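Local coordinates for hypothetical NUDIX hydrolase (Listeria monocytogenes, PDB 3SON), which is a putative MutT/Nudix-family hydrolase that probably cleaves nucleoside diphosphates linked to another moiety, at residues V88-F93 against D128-A133. Numbering follows the deposited sequence.
Sequences VPEYCF and DSNKTA
Glu90 and Ser129 form the polar half of this buried contact. Glu90 points its CB toward the helix, and its chain is extended beyond that, with CG anti to the backbone N (chi1 -177°). This carries its carboxylate to the first turn of helix 128-142. There Glu90 OE1 lies 3.2 Å from Ser129 OG. Ser129 OG is also 3.0 Å from Asn130 OD1. The hydroxyl thus has both oxygens within hydrogen-bonding distance. A water joins the same cluster. It donates to Glu90 OE2 at 2.7 Å and to Asn130 OD1 at 2.9 Å. This water bridge is the definite link between the carboxylate and the helix.

The apolar half is small. Cys92 SG rests against the methyl CB of Ala133, 3.8 Å away. The CA atoms of Cys92 and Ala133 are 6.8 Å apart, compared with 8.8 Å between those of Glu90 and Ser129.

The strand and helix segments run 31° apart in direction, and their axes come within 9.9 Å of each other. Leu9 of strand 7-15 touches Glu90, Cys92 and Asn130. Strand 66-76 flanks the contact through Ile75 against Glu90 and Ala73 against Ser129. This is the layering of the Nudix alpha/beta/alpha sandwich. Helix 128-142 packs on one face of the sheet. On the other, Phe93 touches Ile46 and Ala50 of helix 46-58, the Nudix signature helix, which carries calcium ligands Glu53 and Glu57.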
loop_
_atom_site.group_PDB
_atom_site.type_symbol
_atom_site.label_atom_id
_atom_site.label_comp_id
_atom_site.label_asym_id
_atom_site.label_seq_id
_atom_site.Cartn_x
_atom_site.Cartn_y
_atom_site.Cartn_z
ATOM N N VAL A 88 -8.155 -0.518 -6.770
ATOM C CA VAL A 88 -7.452 -1.283 -7.837
ATOM C C VAL A 88 -6.038 -1.550 -7.443
ATOM O O VAL A 88 -5.445 -0.814 -6.588
ATOM C CB VAL A 88 -7.420 -0.564 -9.211
ATOM C CG1 VAL A 88 -8.779 -0.621 -9.887
ATOM C CG2 VAL A 88 -6.903 0.858 -9.077
ATOM N N PRO A 89 -5.444 -2.603 -8.004
ATOM C CA PRO A 89 -4.113 -2.871 -7.583
ATOM C C PRO A 89 -3.106 -2.014 -8.319
ATOM O O PRO A 89 -3.324 -1.641 -9.467
ATOM C CB PRO A 89 -3.913 -4.347 -7.986
ATOM C CG PRO A 89 -4.760 -4.502 -9.152
ATOM C CD PRO A 89 -5.972 -3.687 -8.889
ATOM N N GLU A 90 -2.023 -1.733 -7.636
ATOM C CA GLU A 90 -0.867 -1.073 -8.196
ATOM C C GLU A 90 0.354 -2.034 -8.172
ATOM O O GLU A 90 0.842 -2.440 -7.090
ATOM C CB GLU A 90 -0.543 0.180 -7.379
ATOM C CG GLU A 90 0.588 0.969 -7.930
ATOM C CD GLU A 90 0.995 2.128 -7.043
ATOM O OE1 GLU A 90 1.373 1.897 -5.853
ATOM O OE2 GLU A 90 0.927 3.270 -7.540
ATOM N N TYR A 91 0.848 -2.389 -9.342
ATOM C CA TYR A 91 1.970 -3.300 -9.494
ATOM C C TYR A 91 3.205 -2.495 -9.741
ATOM O O TYR A 91 3.149 -1.523 -10.425
ATOM C CB TYR A 91 1.731 -4.214 -10.689
ATOM C CG TYR A 91 0.454 -5.039 -10.594
ATOM C CD1 TYR A 91 0.413 -6.151 -9.783
ATOM C CD2 TYR A 91 -0.709 -4.671 -11.272
ATOM C CE1 TYR A 91 -0.731 -6.900 -9.670
ATOM C CE2 TYR A 91 -1.877 -5.425 -11.185
ATOM C CZ TYR A 91 -1.866 -6.545 -10.364
ATOM O OH TYR A 91 -2.959 -7.344 -10.229
ATOM N N CYS A 92 4.352 -2.953 -9.230
ATOM C CA CYS A 92 5.497 -2.162 -9.241
ATOM C C CYS A 92 6.651 -2.742 -10.017
ATOM O O CYS A 92 6.878 -4.011 -10.019
ATOM C CB CYS A 92 5.979 -1.923 -7.815
ATOM S SG CYS A 92 4.803 -1.084 -6.755
ATOM N N PHE A 93 7.497 -1.852 -10.548
ATOM C CA PHE A 93 8.630 -2.281 -11.390
ATOM C C PHE A 93 9.840 -1.380 -11.248
ATOM O O PHE A 93 9.739 -0.324 -10.684
ATOM C CB PHE A 93 8.229 -2.306 -12.896
ATOM C CG PHE A 93 7.074 -3.179 -13.223
ATOM C CD1 PHE A 93 5.785 -2.769 -12.986
ATOM C CD2 PHE A 93 7.277 -4.444 -13.751
ATOM C CE1 PHE A 93 4.719 -3.572 -13.288
ATOM C CE2 PHE A 93 6.183 -5.264 -14.059
ATOM C CZ PHE A 93 4.927 -4.847 -13.769
ATOM N N ASP A 128 3.137 5.670 1.254
ATOM C CA ASP A 128 3.770 4.497 1.852
ATOM C C ASP A 128 4.065 3.484 0.760
ATOM O O ASP A 128 5.157 2.846 0.743
ATOM C CB ASP A 128 2.835 3.892 2.910
ATOM C CG ASP A 128 2.591 4.832 4.131
ATOM O OD1 ASP A 128 3.380 5.761 4.313
ATOM O OD2 ASP A 128 1.599 4.620 4.902
ATOM N N SER A 129 3.118 3.274 -0.139
ATOM C CA SER A 129 3.269 2.293 -1.226
ATOM C C SER A 129 4.571 2.451 -2.075
ATOM O O SER A 129 5.277 1.491 -2.420
ATOM C CB SER A 129 2.023 2.283 -2.124
ATOM O OG SER A 129 2.027 3.316 -3.101
ATOM N N ASN A 130 4.902 3.678 -2.397
ATOM C CA ASN A 130 6.132 3.991 -3.118
ATOM C C ASN A 130 7.442 3.795 -2.318
ATOM O O ASN A 130 8.427 3.239 -2.849
ATOM C CB ASN A 130 6.081 5.438 -3.565
ATOM C CG ASN A 130 4.904 5.767 -4.448
ATOM O OD1 ASN A 130 3.956 4.942 -4.719
ATOM N ND2 ASN A 130 4.922 7.014 -4.901
ATOM N N LYS A 131 7.415 4.152 -1.052
ATOM C CA LYS A 131 8.474 3.945 -0.144
ATOM C C LYS A 131 8.739 2.472 0.028
ATOM O O LYS A 131 9.924 2.048 0.107
ATOM C CB LYS A 131 8.123 4.619 1.177
ATOM C CG LYS A 131 7.982 6.133 1.001
ATOM C CD LYS A 131 7.845 6.782 2.358
ATOM C CE LYS A 131 7.558 8.272 2.232
ATOM N NZ LYS A 131 7.306 8.910 3.558
ATOM N N THR A 132 7.660 1.688 0.146
ATOM C CA THR A 132 7.779 0.248 0.294
ATOM C C THR A 132 8.411 -0.391 -0.942
ATOM O O THR A 132 9.367 -1.183 -0.796
ATOM C CB THR A 132 6.456 -0.413 0.631
ATOM O OG1 THR A 132 6.028 0.077 1.915
ATOM C CG2 THR A 132 6.599 -1.988 0.685
ATOM N N ALA A 133 7.925 -0.044 -2.131
ATOM C CA ALA A 133 8.532 -0.505 -3.401
ATOM C C ALA A 133 10.045 -0.121 -3.511
ATOM O O ALA A 133 10.953 -0.962 -3.900
ATOM C CB ALA A 133 7.703 0.007 -4.617
HETATM O O HOH W 1 1.536 5.588 -6.215
#